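Local coordinates for D-alanine--D-alanine ligase (Acinetobacter baumannii ACICU, PDB 5D8D), which joins two D-alanine molecules at the expense of ATP to make D-alanyl-D-alanine, a building block of the bacterial peptidoglycan cell wall, at residues 100-103 with 104-107; 44-47 with 48-51. All coordinates share one frame; numbering follows the deposited sequence.

Contact 1. Residues 100-103 with 104-107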
ATOM      1  N   LYS A 100      -6.487   1.902   8.242  1.00 53.40           N
ATOM      2  CA  LYS A 100      -6.771   3.142   8.961  1.00 55.01           C
ATOM      3  C   LYS A 100      -5.521   3.776   9.550  1.00 55.70           C
ATOM      4  O   LYS A 100      -5.328   5.009   9.424  1.00 53.51           O
ATOM      5  CB  LYS A 100      -7.814   2.930  10.059  1.00 55.93           C
ATOM      6  CG  LYS A 100      -9.207   2.704   9.522  1.00 56.36           C
ATOM      7  CD  LYS A 100     -10.185   2.435  10.649  1.00 61.46           C
ATOM      8  CE  LYS A 100     -11.514   1.906  10.130  1.00 61.75           C
ATOM      9  NZ  LYS A 100     -11.440   0.470   9.750  1.00 64.29           N
ATOM     10  N   VAL A 101      -4.635   2.962  10.137  1.00 53.93           N
ATOM     11  CA  VAL A 101      -3.454   3.576  10.752  1.00 48.66           C
ATOM     12  C   VAL A 101      -2.512   4.083   9.691  1.00 49.63           C
ATOM     13  O   VAL A 101      -1.992   5.211   9.853  1.00 55.02           O
ATOM     14  CB  VAL A 101      -2.725   2.770  11.865  1.00 51.25           C
ATOM     15  CG1 VAL A 101      -3.544   1.594  12.387  1.00 49.10           C
ATOM     16  CG2 VAL A 101      -1.290   2.398  11.495  1.00 51.44           C
ATOM     17  N   LYS A 102      -2.309   3.315   8.602  1.00 45.51           N
ATOM     18  CA  LYS A 102      -1.370   3.768   7.558  1.00 44.58           C
ATOM     19  C   LYS A 102      -1.874   4.985   6.839  1.00 44.08           C
ATOM     20  O   LYS A 102      -1.091   5.857   6.491  1.00 50.20           O
ATOM     21  CB  LYS A 102      -0.985   2.653   6.575  1.00 49.23           C
ATOM     22  CG  LYS A 102      -0.119   1.587   7.230  1.00 48.57           C
ATOM     23  CD  LYS A 102       0.483   0.650   6.220  1.00 52.02           C
ATOM     24  CE  LYS A 102       1.329  -0.415   6.901  1.00 49.15           C
ATOM     25  NZ  LYS A 102       0.509  -1.460   7.543  1.00 47.47           N
ATOM     26  N   THR A 103      -3.190   5.059   6.635  1.00 47.09           N
ATOM     27  CA  THR A 103      -3.833   6.272   6.121  1.00 43.96           C
ATOM     28  C   THR A 103      -3.529   7.497   7.025  1.00 43.88           C
ATOM     29  O   THR A 103      -3.189   8.569   6.540  1.00 40.85           O
ATOM     30  CB  THR A 103      -5.348   6.055   5.978  1.00 40.81           C
ATOM     31  OG1 THR A 103      -5.605   5.057   4.984  1.00 42.60           O
ATOM     32  CG2 THR A 103      -6.033   7.323   5.523  1.00 45.57           C
ATOM     33  N   LYS A 104      -3.678   7.332   8.331  1.00 45.40           N
ATOM     34  CA  LYS A 104      -3.452   8.449   9.267  1.00 51.02           C
ATOM     35  C   LYS A 104      -1.978   8.864   9.351  1.00 50.20           C
ATOM     36  O   LYS A 104      -1.678  10.047   9.447  1.00 44.54           O
ATOM     37  CB  LYS A 104      -3.963   8.120  10.660  1.00 49.19           C
ATOM     38  CG  LYS A 104      -5.464   8.113  10.792  1.00 52.69           C
ATOM     39  CD  LYS A 104      -5.851   7.246  11.990  1.00 58.27           C
ATOM     40  CE  LYS A 104      -6.970   7.798  12.840  1.00 61.21           C
ATOM     41  NZ  LYS A 104      -6.550   8.969  13.674  1.00 61.86           N
ATOM     42  N   GLN A 105      -1.070   7.893   9.280  1.00 50.22           N
ATOM     43  CA  GLN A 105       0.337   8.206   9.279  1.00 45.67           C
ATOM     44  C   GLN A 105       0.649   8.994   8.042  1.00 47.85           C
ATOM     45  O   GLN A 105       1.309  10.023   8.127  1.00 56.82           O
ATOM     46  CB  GLN A 105       1.174   6.959   9.344  1.00 47.89           C
ATOM     47  CG  GLN A 105       0.977   6.183  10.631  1.00 50.45           C
ATOM     48  CD  GLN A 105       1.577   4.783  10.662  1.00 55.35           C
ATOM     49  OE1 GLN A 105       1.919   4.299  11.737  1.00 60.28           O
ATOM     50  NE2 GLN A 105       1.695   4.119   9.515  1.00 56.49           N
ATOM     51  N   ILE A 106       0.153   8.560   6.887  1.00 48.78           N
ATOM     52  CA  ILE A 106       0.281   9.402   5.687  1.00 44.22           C
ATOM     53  C   ILE A 106      -0.281  10.816   5.900  1.00 46.34           C
ATOM     54  O   ILE A 106       0.319  11.826   5.449  1.00 45.56           O
ATOM     55  CB  ILE A 106      -0.386   8.790   4.449  1.00 45.44           C
ATOM     56  CG1 ILE A 106       0.224   7.427   4.082  1.00 46.27           C
ATOM     57  CG2 ILE A 106      -0.249   9.728   3.255  1.00 47.14           C
ATOM     58  CD1 ILE A 106       1.722   7.398   3.933  1.00 47.07           C
ATOM     59  N   TRP A 107      -1.427  10.895   6.577  1.00 46.99           N
ATOM     60  CA  TRP A 107      -2.015  12.188   6.927  1.00 50.04           C
ATOM     61  C   TRP A 107      -1.201  13.008   7.988  1.00 51.81           C
ATOM     62  O   TRP A 107      -0.984  14.204   7.773  1.00 52.42           O
ATOM     63  CB  TRP A 107      -3.491  12.025   7.330  1.00 48.92           C
ATOM     64  CG  TRP A 107      -4.413  11.662   6.206  1.00 44.56           C
ATOM     65  CD1 TRP A 107      -4.218  11.854   4.854  1.00 46.80           C
ATOM     66  CD2 TRP A 107      -5.685  11.066   6.339  1.00 40.23           C
ATOM     67  NE1 TRP A 107      -5.290  11.385   4.154  1.00 42.15           N
ATOM     68  CE2 TRP A 107      -6.203  10.889   5.042  1.00 41.35           C
ATOM     69  CE3 TRP A 107      -6.442  10.644   7.435  1.00 41.66           C
ATOM     70  CZ2 TRP A 107      -7.449  10.329   4.813  1.00 40.66           C
ATOM     71  CZ3 TRP A 107      -7.687  10.085   7.202  1.00 41.51           C
ATOM     72  CH2 TRP A 107      -8.175   9.939   5.904  1.00 41.96           C
TER
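The carbonyl oxygen of Thr-103 accepts the backbone N-H of Trp-107, with N 2.9 Å from O, and lies at the same time over one face of the indole, 3.3 Å from Trp-107 CG. The Thr-103 methyl extends this contact across the same ring system. It sits over the six-membered ring in a CH-pi contact, CG2 being 3.4 Å from the centroid and only 11° off the ring normal. The threonine torsion explains the placement: CG2 is anti to the backbone N (OG1 at chi1 -65°), which leaves OG1 beside that N and close to the carbonyls of both Asp-99 and Ile-96, which can share its one proton. Indole NE1 bonds to the carbonyl of Ala-242, an outside partner that helps fix the rotation of the ring.

About two turns of alpha helix supply the frame, with Lys-104, Gln-105 and Ile-106 N bonded to the carbonyls of Lys-100, Val-101 and Lys-102. On another side of the helix Gln-105 lies alongside Val-101, pointing the same way, and its OE1 rests 3.7 Å from Val-101 CG2; the polar partners of OE1 are weak bonds to Tyr-117 OH and to Ser-110 OG of the second subunit. CG and CD of Lys-104 run past the carbonyl of Lys-100, CD 3.4 Å from Lys-100 O, before the chain bends away and NZ forms a salt bridge with Glu-176, a residue predicted to lie in the ATP site.

Lys-102 instead sends NZ to Asp-99 and to Gln-92 of the second subunit. Threonine and tryptophan thus divide their chemistry, apolar parts meeting on the helix surface while the hydroxyl and indole N-H turn to carbonyls beyond it; both polar groups are therefore satisfied although the residues are buried.

Contact 2. Residues 44-47 with 48-51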
ATOM      1  N   ALA A  44     -21.297  -8.354 -16.170  1.00 39.44           N
ATOM      2  CA  ALA A  44     -20.837  -8.789 -14.864  1.00 42.15           C
ATOM      3  C   ALA A  44     -19.593  -9.738 -14.924  1.00 42.21           C
ATOM      4  O   ALA A  44     -19.476 -10.610 -15.784  1.00 40.30           O
ATOM      5  CB  ALA A  44     -22.000  -9.471 -14.145  1.00 43.06           C
ATOM      6  N   PHE A  45     -18.647  -9.539 -14.010  1.00 39.75           N
ATOM      7  CA  PHE A  45     -17.487 -10.406 -13.888  1.00 35.55           C
ATOM      8  C   PHE A  45     -17.304 -10.588 -12.420  1.00 37.70           C
ATOM      9  O   PHE A  45     -16.924  -9.638 -11.724  1.00 38.84           O
ATOM     10  CB  PHE A  45     -16.257  -9.717 -14.478  1.00 38.30           C
ATOM     11  CG  PHE A  45     -15.088 -10.626 -14.692  1.00 39.03           C
ATOM     12  CD1 PHE A  45     -14.461 -11.255 -13.635  1.00 40.41           C
ATOM     13  CD2 PHE A  45     -14.584 -10.811 -15.952  1.00 39.96           C
ATOM     14  CE1 PHE A  45     -13.383 -12.081 -13.833  1.00 37.96           C
ATOM     15  CE2 PHE A  45     -13.507 -11.632 -16.157  1.00 40.11           C
ATOM     16  CZ  PHE A  45     -12.899 -12.259 -15.098  1.00 40.76           C
ATOM     17  N   ASP A  46     -17.543 -11.806 -11.956  1.00 40.29           N
ATOM     18  CA  ASP A  46     -17.427 -12.123 -10.561  1.00 42.32           C
ATOM     19  C   ASP A  46     -16.169 -12.923 -10.353  1.00 45.47           C
ATOM     20  O   ASP A  46     -16.169 -14.127 -10.651  1.00 47.54           O
ATOM     21  CB  ASP A  46     -18.651 -12.907 -10.055  1.00 41.24           C
ATOM     22  CG  ASP A  46     -18.656 -13.036  -8.549  1.00 45.52           C
ATOM     23  OD1 ASP A  46     -17.609 -12.745  -7.896  1.00 44.31           O
ATOM     24  OD2 ASP A  46     -19.704 -13.408  -7.998  1.00 46.15           O
ATOM     25  N   PRO A  47     -15.103 -12.290  -9.787  1.00 44.16           N
ATOM     26  CA  PRO A  47     -13.817 -12.995  -9.703  1.00 41.95           C
ATOM     27  C   PRO A  47     -13.770 -14.147  -8.728  1.00 41.59           C
ATOM     28  O   PRO A  47     -12.789 -14.890  -8.733  1.00 48.28           O
ATOM     29  CB  PRO A  47     -12.829 -11.899  -9.321  1.00 42.08           C
ATOM     30  CG  PRO A  47     -13.659 -10.900  -8.605  1.00 43.17           C
ATOM     31  CD  PRO A  47     -15.002 -10.919  -9.265  1.00 41.16           C
ATOM     32  N   GLN A  48     -14.793 -14.301  -7.899  1.00 44.45           N
ATOM     33  CA  GLN A  48     -14.965 -15.535  -7.141  1.00 51.35           C
ATOM     34  C   GLN A  48     -15.244 -16.738  -8.066  1.00 49.93           C
ATOM     35  O   GLN A  48     -14.769 -17.816  -7.784  1.00 56.19           O
ATOM     36  CB  GLN A  48     -16.091 -15.415  -6.102  1.00 55.17           C
ATOM     37  CG  GLN A  48     -16.151 -16.582  -5.099  1.00 59.25           C
ATOM     38  CD  GLN A  48     -17.450 -16.624  -4.286  1.00 67.03           C
ATOM     39  OE1 GLN A  48     -18.491 -17.166  -4.738  1.00 65.98           O
ATOM     40  NE2 GLN A  48     -17.394 -16.068  -3.064  1.00 66.60           N
ATOM     41  N   ASP A  49     -16.024 -16.558  -9.130  1.00 48.34           N
ATOM     42  CA  ASP A  49     -16.435 -17.654 -10.011  1.00 51.47           C
ATOM     43  C   ASP A  49     -15.605 -17.777 -11.289  1.00 50.58           C
ATOM     44  O   ASP A  49     -15.401 -18.880 -11.792  1.00 51.43           O
ATOM     45  CB  ASP A  49     -17.916 -17.511 -10.419  1.00 56.89           C
ATOM     46  CG  ASP A  49     -18.912 -17.433  -9.204  1.00 59.90           C
ATOM     47  OD1 ASP A  49     -18.622 -17.849  -8.043  1.00 57.68           O
ATOM     48  OD2 ASP A  49     -20.026 -16.926  -9.456  1.00 60.69           O
ATOM     49  N   ARG A  50     -15.166 -16.644 -11.820  1.00 48.66           N
ATOM     50  CA  ARG A  50     -14.413 -16.555 -13.086  1.00 49.04           C
ATOM     51  C   ARG A  50     -12.993 -16.174 -12.769  1.00 48.45           C
ATOM     52  O   ARG A  50     -12.770 -15.148 -12.102  1.00 40.68           O
ATOM     53  CB  ARG A  50     -14.966 -15.410 -13.971  1.00 50.67           C
ATOM     54  CG  ARG A  50     -15.704 -15.820 -15.219  1.00 58.04           C
ATOM     55  CD  ARG A  50     -15.065 -15.374 -16.535  1.00 54.38           C
ATOM     56  NE  ARG A  50     -15.761 -14.221 -17.089  1.00 49.60           N
ATOM     57  CZ  ARG A  50     -15.678 -13.800 -18.350  1.00 49.77           C
ATOM     58  NH1 ARG A  50     -14.898 -14.395 -19.247  1.00 51.00           N
ATOM     59  NH2 ARG A  50     -16.384 -12.736 -18.721  1.00 52.38           N
ATOM     60  N   SER A  51     -12.039 -16.947 -13.300  1.00 46.52           N
ATOM     61  CA  SER A  51     -10.640 -16.629 -13.159  1.00 42.06           C
ATOM     62  C   SER A  51     -10.404 -15.198 -13.570  1.00 39.73           C
ATOM     63  O   SER A  51     -10.828 -14.814 -14.633  1.00 42.37           O
ATOM     64  CB  SER A  51      -9.801 -17.525 -14.031  1.00 42.85           C
ATOM     65  OG  SER A  51      -8.429 -17.245 -13.849  1.00 46.84           O
TER
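With CG anti to the backbone N in both Phe-45 (chi1 -167°) and Asp-46 (chi1 -170°), the phenyl ring is carried to Arg-50 and the carboxylate to the backbone of Gln-48. The Arg-50 chain, bent at chi2 and chi3, lays its guanidinium almost parallel to the ring, the two planes 16° apart. Phe-45 CE2 is 3.6 Å from Arg-50 NE, which lies over one ring face, while Ser-51 O meets the ring edge in its plane, 3.3 Å from CZ. Beyond the ring, Arg-50 NH1 forms a salt bridge with Glu-54.

Asp-46 grips the turn twice over. Its carbonyl oxygen accepts both Asp-49 N, at 2.9 Å, and Arg-50 N, at 3.0 Å; the latter bond is the straighter. Its OD1 takes Gln-48 N at 3.2 Å, from above the carboxylate plane, and also Gly-16 N. OD2 lies 3.8 Å from Asp-49 OD2, a closeness of like charges that the salt bridge from Asp-46 to Arg-21 probably eases.

Such an aspartate, bonding through its side chain to the N-H two residues on, makes an Asx turn, here where strand 41-45 leaves the parallel sheet of the N-terminal, Rossmann-like domain.

The two contacts illustrate how local packing occurs in separate parts of one ATP-grasp enzyme. Contact 2 comes first along the chain, in the turn after strand 41-45, an outer strand of the parallel sheet in the N-terminal domain, and lies away from the predicted ATP and metal sites. Contact 1 follows on helix 100-108, packed against strands 173-177 and 264-270 of two different antiparallel sheets and close to residues predicted to bind ATP and magnesium. The centres of contact 1 and contact 2 are about 31 Å apart. The nearest atoms of contact 1 and contact 2 are about 22 Å apart, so the two do not touch. Both nevertheless reach the second subunit, placing the dimer interface beside two distant regions of the chain.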